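Long-range contacts in polyphenol oxidase, chloroplastic (Malus domestica, PDB 6ELV), which catalyses the oxidation of mono- and o-diphenols to o-diquinones, and is represented here by its separately expressed C-terminal domain: residues A[17-21]-A[134-139]; A[29-35]-A[139-143]; A[45-51]-A[103-109]. All coordinates share one frame; numbering follows the deposited sequence.

Interaction 1. Residues A[17-21]-A[134-139]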
loop_
_atom_site.group_PDB
_atom_site.type_symbol
_atom_site.label_atom_id
_atom_site.label_comp_id
_atom_site.label_asym_id
_atom_site.label_seq_id
_atom_site.Cartn_x
_atom_site.Cartn_y
_atom_site.Cartn_z
ATOM N N PHE A 17 -1.523 1.435 -12.226
ATOM C CA PHE A 17 -0.623 2.439 -11.643
ATOM C C PHE A 17 0.385 2.859 -12.709
ATOM O O PHE A 17 0.760 2.033 -13.531
ATOM C CB PHE A 17 0.120 1.862 -10.428
ATOM C CG PHE A 17 -0.773 1.564 -9.261
ATOM C CD1 PHE A 17 -1.444 0.355 -9.176
ATOM C CD2 PHE A 17 -0.946 2.480 -8.249
ATOM C CE1 PHE A 17 -2.280 0.082 -8.119
ATOM C CE2 PHE A 17 -1.783 2.204 -7.184
ATOM C CZ PHE A 17 -2.453 1.007 -7.123
ATOM N N PRO A 18 0.845 4.126 -12.698
ATOM C CA PRO A 18 0.503 5.193 -11.749
ATOM C C PRO A 18 -0.944 5.651 -11.831
ATOM O O PRO A 18 -1.550 5.633 -12.908
ATOM C CB PRO A 18 1.423 6.346 -12.165
ATOM C CG PRO A 18 2.545 5.698 -12.869
ATOM C CD PRO A 18 1.927 4.546 -13.604
ATOM N N ILE A 19 -1.475 6.072 -10.687
ATOM C CA ILE A 19 -2.848 6.543 -10.578
ATOM C C ILE A 19 -2.883 7.786 -9.707
ATOM O O ILE A 19 -2.048 7.970 -8.820
ATOM C CB ILE A 19 -3.805 5.522 -9.919
ATOM C CG1 ILE A 19 -3.363 5.190 -8.500
ATOM C CG2 ILE A 19 -3.968 4.283 -10.727
ATOM C CD1 ILE A 19 -4.486 5.106 -7.557
ATOM N N SER A 20 -3.874 8.631 -9.953
ATOM C CA SER A 20 -4.221 9.714 -9.044
ATOM C C SER A 20 -5.164 9.165 -7.979
ATOM O O SER A 20 -6.184 8.547 -8.306
ATOM C CB SER A 20 -4.922 10.831 -9.812
ATOM O OG SER A 20 -5.629 11.674 -8.922
ATOM N N LEU A 21 -4.824 9.375 -6.708
ATOM C CA LEU A 21 -5.612 8.818 -5.606
ATOM C C LEU A 21 -6.747 9.770 -5.219
ATOM O O LEU A 21 -6.757 10.395 -4.159
ATOM C CB LEU A 21 -4.709 8.504 -4.427
ATOM C CG LEU A 21 -5.380 7.679 -3.334
ATOM C CD1 LEU A 21 -5.730 6.257 -3.805
ATOM C CD2 LEU A 21 -4.518 7.649 -2.093
ATOM N N VAL A 134 -2.617 13.471 -4.814
ATOM C CA VAL A 134 -1.398 12.679 -4.789
ATOM C C VAL A 134 -1.469 11.619 -5.879
ATOM O O VAL A 134 -2.531 11.050 -6.148
ATOM C CB VAL A 134 -1.150 12.095 -3.379
ATOM C CG1 VAL A 134 -2.228 11.104 -2.985
ATOM C CG2 VAL A 134 0.225 11.447 -3.290
ATOM N N LYS A 135 -0.324 11.369 -6.508
ATOM C CA LYS A 135 -0.122 10.277 -7.445
ATOM C C LYS A 135 0.582 9.138 -6.723
ATOM O O LYS A 135 1.493 9.361 -5.920
ATOM C CB LYS A 135 0.736 10.727 -8.634
ATOM C CG LYS A 135 1.278 9.582 -9.494
ATOM C CD LYS A 135 2.311 10.050 -10.504
ATOM C CE LYS A 135 3.361 8.996 -10.781
ATOM N NZ LYS A 135 4.466 8.964 -9.771
ATOM N N ILE A 136 0.147 7.918 -7.009
ATOM C CA ILE A 136 0.777 6.703 -6.510
ATOM C C ILE A 136 1.399 5.999 -7.711
ATOM O O ILE A 136 0.689 5.651 -8.664
ATOM C CB ILE A 136 -0.252 5.783 -5.831
ATOM C CG1 ILE A 136 -1.076 6.525 -4.771
ATOM C CG2 ILE A 136 0.452 4.547 -5.270
ATOM C CD1 ILE A 136 -0.267 7.017 -3.605
ATOM N N GLY A 137 2.713 5.786 -7.672
ATOM C CA GLY A 137 3.438 5.226 -8.798
ATOM C C GLY A 137 3.296 3.727 -8.965
ATOM O O GLY A 137 3.226 3.240 -10.097
ATOM N N GLY A 138 3.272 2.987 -7.862
ATOM C CA GLY A 138 3.161 1.534 -7.918
ATOM C C GLY A 138 3.146 0.970 -6.514
ATOM O O GLY A 138 3.383 1.680 -5.534
ATOM N N ILE A 139 2.832 -0.323 -6.424
ATOM C CA ILE A 139 2.764 -1.016 -5.140
ATOM C C ILE A 139 3.350 -2.416 -5.309
ATOM O O ILE A 139 3.006 -3.127 -6.258
ATOM C CB ILE A 139 1.320 -1.110 -4.589
ATOM C CG1 ILE A 139 0.597 0.242 -4.530
ATOM C CG2 ILE A 139 1.322 -1.708 -3.206
ATOM C CD1 ILE A 139 -0.808 0.158 -3.930
HETATM O O HOH W 1 -5.282 12.897 -6.545
HETATM O O HOH W 2 -5.424 12.666 -4.131
#

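Interaction 2. Residues A[29-35]-A[139-143]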
loop_
_atom_site.group_PDB
_atom_site.type_symbol
_atom_site.label_atom_id
_atom_site.label_comp_id
_atom_site.label_asym_id
_atom_site.label_seq_id
_atom_site.Cartn_x
_atom_site.Cartn_y
_atom_site.Cartn_z
ATOM N N VAL A 29 -2.098 -7.417 -4.598
ATOM C CA VAL A 29 -0.643 -7.311 -4.618
ATOM C C VAL A 29 -0.055 -8.680 -4.296
ATOM O O VAL A 29 -0.389 -9.281 -3.270
ATOM C CB VAL A 29 -0.145 -6.238 -3.631
ATOM C CG1 VAL A 29 1.361 -6.076 -3.735
ATOM C CG2 VAL A 29 -0.836 -4.915 -3.908
ATOM N N LYS A 30 0.820 -9.165 -5.167
ATOM C CA LYS A 30 1.456 -10.454 -4.939
ATOM C C LYS A 30 2.491 -10.357 -3.830
ATOM O O LYS A 30 3.204 -9.352 -3.698
ATOM C CB LYS A 30 2.134 -10.926 -6.219
ATOM C CG LYS A 30 1.161 -11.226 -7.330
ATOM C CD LYS A 30 1.897 -11.661 -8.577
ATOM C CE LYS A 30 0.926 -11.907 -9.719
ATOM N NZ LYS A 30 1.631 -12.065 -11.019
ATOM N N ARG A 31 2.565 -11.410 -3.022
ATOM C CA ARG A 31 3.636 -11.553 -2.058
ATOM C C ARG A 31 4.919 -11.924 -2.792
ATOM O O ARG A 31 4.889 -12.242 -3.983
ATOM C CB ARG A 31 3.230 -12.563 -0.991
ATOM C CG ARG A 31 2.102 -12.039 -0.127
ATOM C CD ARG A 31 1.693 -13.068 0.884
ATOM N NE ARG A 31 2.696 -13.205 1.929
ATOM C CZ ARG A 31 2.732 -14.208 2.793
ATOM N NH1 ARG A 31 1.849 -15.204 2.705
ATOM N NH2 ARG A 31 3.662 -14.226 3.733
ATOM N N PRO A 32 6.073 -11.856 -2.120
ATOM C CA PRO A 32 7.338 -12.137 -2.805
ATOM C C PRO A 32 7.373 -13.557 -3.350
ATOM O O PRO A 32 6.791 -14.487 -2.786
ATOM C CB PRO A 32 8.390 -11.928 -1.707
ATOM C CG PRO A 32 7.733 -10.987 -0.742
ATOM C CD PRO A 32 6.306 -11.430 -0.728
ATOM N N LYS A 33 8.091 -13.714 -4.462
ATOM C CA LYS A 33 8.081 -14.971 -5.208
ATOM C C LYS A 33 8.505 -16.171 -4.361
ATOM O O LYS A 33 7.996 -17.280 -4.562
ATOM C CB LYS A 33 8.987 -14.836 -6.431
ATOM C CG LYS A 33 10.401 -14.393 -6.094
ATOM C CD LYS A 33 11.214 -14.079 -7.344
ATOM C CE LYS A 33 12.624 -13.612 -6.993
ATOM N NZ LYS A 33 13.357 -13.069 -8.176
ATOM N N GLN A 34 9.427 -15.973 -3.412
ATOM C CA GLN A 34 9.892 -17.082 -2.582
ATOM C C GLN A 34 8.771 -17.660 -1.732
ATOM O O GLN A 34 8.825 -18.835 -1.356
ATOM C CB GLN A 34 11.038 -16.631 -1.674
ATOM C CG GLN A 34 12.327 -16.280 -2.395
ATOM C CD GLN A 34 12.406 -14.813 -2.768
ATOM O OE1 GLN A 34 11.423 -14.071 -2.674
ATOM N NE2 GLN A 34 13.586 -14.385 -3.190
ATOM N N LYS A 35 7.747 -16.860 -1.435
ATOM C CA LYS A 35 6.623 -17.351 -0.654
ATOM C C LYS A 35 5.738 -18.316 -1.433
ATOM O O LYS A 35 4.972 -19.052 -0.810
ATOM C CB LYS A 35 5.770 -16.185 -0.152
ATOM C CG LYS A 35 6.433 -15.302 0.884
ATOM C CD LYS A 35 6.683 -16.045 2.181
ATOM C CE LYS A 35 7.108 -15.081 3.271
ATOM N NZ LYS A 35 7.334 -15.761 4.567
ATOM N N ILE A 139 2.832 -0.323 -6.424
ATOM C CA ILE A 139 2.764 -1.016 -5.140
ATOM C C ILE A 139 3.350 -2.416 -5.309
ATOM O O ILE A 139 3.006 -3.127 -6.258
ATOM C CB ILE A 139 1.320 -1.110 -4.589
ATOM C CG1 ILE A 139 0.597 0.242 -4.530
ATOM C CG2 ILE A 139 1.322 -1.708 -3.206
ATOM C CD1 ILE A 139 -0.808 0.158 -3.930
ATOM N N LYS A 140 4.199 -2.830 -4.371
ATOM C CA LYS A 140 4.750 -4.174 -4.395
ATOM C C LYS A 140 5.039 -4.597 -2.964
ATOM O O LYS A 140 5.015 -3.786 -2.037
ATOM C CB LYS A 140 6.021 -4.242 -5.236
ATOM C CG LYS A 140 7.154 -3.416 -4.675
ATOM C CD LYS A 140 8.374 -3.438 -5.569
ATOM C CE LYS A 140 9.482 -2.576 -4.984
ATOM N NZ LYS A 140 10.746 -2.727 -5.743
ATOM N N ILE A 141 5.320 -5.887 -2.796
ATOM C CA ILE A 141 5.766 -6.441 -1.525
ATOM C C ILE A 141 7.120 -7.093 -1.747
ATOM O O ILE A 141 7.313 -7.814 -2.731
ATOM C CB ILE A 141 4.754 -7.445 -0.939
ATOM C CG1 ILE A 141 3.411 -6.753 -0.693
ATOM C CG2 ILE A 141 5.289 -8.074 0.339
ATOM C CD1 ILE A 141 2.280 -7.718 -0.403
ATOM N N GLU A 142 8.060 -6.831 -0.850
ATOM C CA GLU A 142 9.389 -7.399 -1.011
ATOM C C GLU A 142 10.056 -7.573 0.344
ATOM O O GLU A 142 9.547 -7.155 1.381
ATOM C CB GLU A 142 10.240 -6.565 -1.965
ATOM C CG GLU A 142 10.520 -5.179 -1.475
ATOM C CD GLU A 142 11.257 -4.355 -2.505
ATOM O OE1 GLU A 142 11.390 -4.811 -3.663
ATOM O OE2 GLU A 142 11.707 -3.255 -2.152
ATOM N N PHE A 143 11.211 -8.228 0.313
ATOM C CA PHE A 143 12.125 -8.267 1.452
ATOM C C PHE A 143 13.226 -7.219 1.270
ATOM O O PHE A 143 13.534 -6.806 0.148
ATOM C CB PHE A 143 12.743 -9.656 1.624
ATOM C CG PHE A 143 11.738 -10.737 1.805
ATOM C CD1 PHE A 143 11.080 -10.878 3.010
ATOM C CD2 PHE A 143 11.441 -11.597 0.770
ATOM C CE1 PHE A 143 10.138 -11.863 3.184
ATOM C CE2 PHE A 143 10.507 -12.592 0.936
ATOM C CZ PHE A 143 9.848 -12.726 2.143
HETATM O O HOH W 3 4.508 -7.499 -5.164
#

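Interaction 3. Residues A[45-51]-A[103-109]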
loop_
_atom_site.group_PDB
_atom_site.type_symbol
_atom_site.label_atom_id
_atom_site.label_comp_id
_atom_site.label_asym_id
_atom_site.label_seq_id
_atom_site.Cartn_x
_atom_site.Cartn_y
_atom_site.Cartn_z
ATOM N N GLU A 45 12.885 -12.275 8.436
ATOM C CA GLU A 45 13.030 -11.007 7.748
ATOM C C GLU A 45 11.648 -10.376 7.667
ATOM O O GLU A 45 10.646 -11.084 7.573
ATOM C CB GLU A 45 13.546 -11.216 6.316
ATOM C CG GLU A 45 14.921 -11.858 6.196
ATOM C CD GLU A 45 15.333 -12.066 4.745
ATOM O OE1 GLU A 45 15.954 -13.106 4.442
ATOM O OE2 GLU A 45 15.026 -11.189 3.906
ATOM N N GLU A 46 11.577 -9.055 7.719
ATOM C CA GLU A 46 10.282 -8.397 7.605
ATOM C C GLU A 46 9.817 -8.415 6.156
ATOM O O GLU A 46 10.590 -8.125 5.235
ATOM C CB GLU A 46 10.400 -6.952 8.085
ATOM C CG GLU A 46 9.079 -6.221 8.147
ATOM C CD GLU A 46 8.170 -6.710 9.258
ATOM O OE1 GLU A 46 8.709 -7.122 10.309
ATOM O OE2 GLU A 46 6.939 -6.664 9.085
ATOM N N GLU A 47 8.542 -8.735 5.958
ATOM C CA GLU A 47 7.912 -8.632 4.652
ATOM C C GLU A 47 7.349 -7.220 4.546
ATOM O O GLU A 47 6.554 -6.809 5.395
ATOM C CB GLU A 47 6.821 -9.699 4.566
ATOM C CG GLU A 47 6.187 -9.843 3.207
ATOM C CD GLU A 47 5.286 -11.059 3.062
ATOM O OE1 GLU A 47 5.298 -11.940 3.950
ATOM O OE2 GLU A 47 4.548 -11.119 2.060
ATOM N N ILE A 48 7.781 -6.481 3.530
ATOM C CA ILE A 48 7.573 -5.040 3.457
ATOM C C ILE A 48 6.667 -4.682 2.283
ATOM O O ILE A 48 6.956 -5.044 1.141
ATOM C CB ILE A 48 8.929 -4.309 3.348
ATOM C CG1 ILE A 48 9.775 -4.694 4.570
ATOM C CG2 ILE A 48 8.724 -2.814 3.190
ATOM C CD1 ILE A 48 10.818 -3.770 4.984
ATOM N N LEU A 49 5.595 -3.938 2.563
ATOM C CA LEU A 49 4.775 -3.317 1.528
ATOM C C LEU A 49 5.427 -1.998 1.122
ATOM O O LEU A 49 5.714 -1.155 1.977
ATOM C CB LEU A 49 3.383 -3.054 2.098
ATOM C CG LEU A 49 2.365 -2.376 1.189
ATOM C CD1 LEU A 49 2.091 -3.223 -0.042
ATOM C CD2 LEU A 49 1.086 -2.133 1.961
ATOM N N VAL A 50 5.662 -1.824 -0.175
ATOM C CA VAL A 50 6.355 -0.660 -0.716
ATOM C C VAL A 50 5.400 0.070 -1.643
ATOM O O VAL A 50 4.942 -0.490 -2.646
ATOM C CB VAL A 50 7.639 -1.055 -1.459
ATOM C CG1 VAL A 50 8.397 0.195 -1.915
ATOM C CG2 VAL A 50 8.510 -1.927 -0.581
ATOM N N ILE A 51 5.090 1.309 -1.304
ATOM C CA ILE A 51 4.298 2.182 -2.155
ATOM C C ILE A 51 5.267 3.175 -2.757
ATOM O O ILE A 51 5.843 3.995 -2.040
ATOM C CB ILE A 51 3.197 2.867 -1.349
ATOM C CG1 ILE A 51 2.363 1.766 -0.718
ATOM C CG2 ILE A 51 2.348 3.759 -2.237
ATOM C CD1 ILE A 51 1.412 2.242 0.267
ATOM N N ILE A 103 8.399 7.631 -1.144
ATOM C CA ILE A 103 8.090 6.215 -1.003
ATOM C C ILE A 103 7.564 6.009 0.407
ATOM O O ILE A 103 7.855 6.789 1.316
ATOM C CB ILE A 103 9.385 5.405 -1.252
ATOM C CG1 ILE A 103 9.157 3.893 -1.314
ATOM C CG2 ILE A 103 10.416 5.734 -0.195
ATOM C CD1 ILE A 103 10.257 3.211 -2.074
ATOM N N LEU A 104 6.753 4.970 0.580
ATOM C CA LEU A 104 6.299 4.556 1.899
ATOM C C LEU A 104 6.524 3.060 2.019
ATOM O O LEU A 104 6.115 2.309 1.131
ATOM C CB LEU A 104 4.813 4.873 2.109
ATOM C CG LEU A 104 4.235 4.494 3.478
ATOM C CD1 LEU A 104 4.803 5.353 4.594
ATOM C CD2 LEU A 104 2.717 4.538 3.466
ATOM N N ARG A 105 7.139 2.634 3.119
ATOM C CA ARG A 105 7.368 1.216 3.386
ATOM C C ARG A 105 6.716 0.842 4.707
ATOM O O ARG A 105 6.950 1.502 5.728
ATOM C CB ARG A 105 8.861 0.890 3.440
ATOM C CG ARG A 105 9.579 1.157 2.140
ATOM C CD ARG A 105 11.010 0.630 2.178
ATOM N NE ARG A 105 11.751 0.944 0.957
ATOM C CZ ARG A 105 12.356 2.107 0.717
ATOM N NH1 ARG A 105 12.307 3.080 1.615
ATOM N NH2 ARG A 105 13.011 2.303 -0.422
ATOM N N LEU A 106 5.918 -0.233 4.688
ATOM C CA LEU A 106 5.146 -0.676 5.843
ATOM C C LEU A 106 5.414 -2.152 6.123
ATOM O O LEU A 106 5.377 -2.987 5.215
ATOM C CB LEU A 106 3.644 -0.493 5.586
ATOM C CG LEU A 106 3.203 0.934 5.249
ATOM C CD1 LEU A 106 1.701 0.958 4.981
ATOM C CD2 LEU A 106 3.564 1.891 6.361
ATOM N N GLY A 107 5.655 -2.494 7.387
ATOM C CA GLY A 107 5.861 -3.898 7.737
ATOM C C GLY A 107 4.556 -4.679 7.743
ATOM O O GLY A 107 3.551 -4.237 8.321
ATOM N N LEU A 108 4.580 -5.870 7.123
ATOM C CA LEU A 108 3.396 -6.714 7.004
ATOM C C LEU A 108 3.439 -8.012 7.797
ATOM O O LEU A 108 2.405 -8.673 7.892
ATOM C CB LEU A 108 3.147 -7.116 5.550
ATOM C CG LEU A 108 2.803 -6.010 4.572
ATOM C CD1 LEU A 108 2.464 -6.663 3.246
ATOM C CD2 LEU A 108 1.646 -5.143 5.071
ATOM N N THR A 109 4.581 -8.430 8.334
ATOM C CA THR A 109 4.676 -9.790 8.863
ATOM C C THR A 109 3.649 -10.045 9.964
ATOM O O THR A 109 2.894 -11.028 9.912
ATOM C CB THR A 109 6.112 -10.079 9.303
ATOM O OG1 THR A 109 6.942 -10.090 8.136
ATOM C CG2 THR A 109 6.204 -11.428 10.016
HETATM O O HOH W 4 5.790 -12.242 6.596
#

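Interaction 1. Residues A[17-21]-A[134-139]
The ring of Phe17 is sandwiched between two isoleucines. CG2 of Ile19, from the same segment, lies over one face toward the rim, while CG1 of Ile139 lies over the opposite face and the CD1 methyl of Ile139 reaches CZ of Phe17 at 3.7 Å. At the edge, in the ring plane, CD2 of Phe17 meets the carbonyl O of Ile136 at 3.6 Å, and CE2 runs alongside the CG2 branch of Ile136. With CG anti to the carbonyl carbon (chi1 -67°), the ring turns back beside Ile136 and Ile139. An alanine in place of Phe17 would probably open a gap between Ile19 and Ile139 and leave the CG2 methyl of Ile136 without its aromatic neighbour.

The cis peptide bond between Phe17 and Pro18 precedes the short edge strand 19-20, which adds antiparallel to strand 135-142 at one margin of a four-stranded sheet. Ile19 and Ile136 form the hydrogen-bonded pair: Ile19 N gives to Ile136 O (3.0 Å), and Ile136 N returns to Ile19 O (2.8 Å). Ile136 O is further approached by the CA-H of Pro18 at 3.1 Å. Leu21 N then bonds almost straight to Val134 O (2.9 Å). Beyond Ile136 the partner strand is interrupted by a classic beta bulge, Gly137 and Gly138 both facing Glu52.

On the Ser20 and Lys135 face, CB of Pro18 packs on CE of Lys135 at 3.6 Å; the lysine chain bends at its last two torsions and delivers NZ to Gly53 O. Leu21 turns inward instead, its CB 3.9 Å from CG1 of Val134, and is covered by Phe64, Leu127 and Pro129. Two waters close the end of the pairing, one joining Val134 N to Ser20 OG and the other joining it to Leu21 O.

Interaction 2. Residues A[29-35]-A[139-143]
Where the two sheets of this beta sandwich come together at one margin, strand 25-30 and the loop after it pack against the last residues of strand 135-142. No direct hydrogen bond spans the gap; a single water does, giving to Lys30 O at 2.7 Å and accepting from Ile141 N at 3.0 Å. Apolar side chains do the rest. Val29 divides its branches: CG1, anti to the backbone N (chi1 -176°), touches CG1 of Ile141 at 3.7 Å, while CG2 meets the CG2 methyl of Ile139 crosswise. The other branch of Ile141, CG2, lies against CD of Pro32, also at 3.7 Å.

Pro32 is met further along by Phe143, whose CE2 comes to 3.5 Å from CB of Pro32, the two side chains crossing at about a right angle. CE of Lys35 approaches the edge of the Phe143 ring in its plane, 3.8 Å from CZ of Phe143, and Gln34 OE1 also lies near the ring plane. The turn holding these residues together is closed by Lys35 N bonding to Pro32 O. On the far side of the strand, Lys140 NZ pairs with Glu142 OE1 from above the carboxylate plane.

Arg31 turns away to Glu47 and to the backbone O atoms of Glu118 and Asp120; Asp120 is one of the residues of the calcium site. Strand 48-57 flanks 135-142 through Leu49 and Val50, and strand 122-131 supports Val29 and Ile141 through Val125 and Val123.

Interaction 3. Residues A[45-51]-A[103-109]
Leu49 and Leu108 form the apolar centre, CB of Leu49 lying 3.9 Å from CD1 of Leu108. Leu106 lies on the same face of the sheet, and further along that face Ile51 and Leu104 run side by side, their CD1 and CD2 methyls touching. Val66 of the facing sheet covers Leu49, Ile51, Leu104 and Leu106, so this is the side turned into the sandwich.

Strands 48-51 and 103-107 form a regular antiparallel pair at 162°, and strand 99-107 is one of the two edge strands of its sheet. Leu49 with Leu106 and Ile51 with Leu104 are the hydrogen-bonded pairs; Ile51 N to Leu104 O (2.8 Å) is almost straight. On the outer face, CG2 of Ile48 meets CB of Arg105, and CG1 of Val50 presses on CD1 of Ile103 at 3.5 Å. That CD1 methyl of Ile103 also lies over one face of the Arg105 guanidinium, toward its rim.

Past Gly107 one more backbone bond, Leu108 N to Glu47 O (2.8 Å), carries the pairing on, and side-chain contacts then take over at the start of helix 109-115. The bend at chi2 (70°) of Glu46 brings OE2 close to CA of Gly107 and to Thr109 N at 3.0 Å, the amide approaching from above the carboxylate plane. The nearby helix start would probably stabilise the negative charge. Thr109 OG1 accepts from Glu47 N at 3.0 Å and shares a water with Glu47 OE1, whose other oxygen, OE2, forms a salt bridge with Arg31.

In the fold
Strand 135-142 ties the set together: interaction 1 uses its beginning, interaction 2 its end, and Ile139 belongs to both, although their centres lie about 18 Å apart. One edge of it takes strand 19-20 and the other runs beside strand 48-57 of interaction 3, where Lys140 O meets Val50 N at 2.8 Å in a probable hydrogen bond and CG2 of Ile139 touches CD1 of Leu49 at 3.6 Å. Interactions 2 and 3, with centres about 10 Å apart, are also joined by the salt bridge of Arg31 NE to Glu47 OE2 (2.8 Å). The calcium ion, bound by Asp70, Asp72 and Asp120, lies about 9 Å from the Arg31 side chain and about 13 Å from that of Glu47.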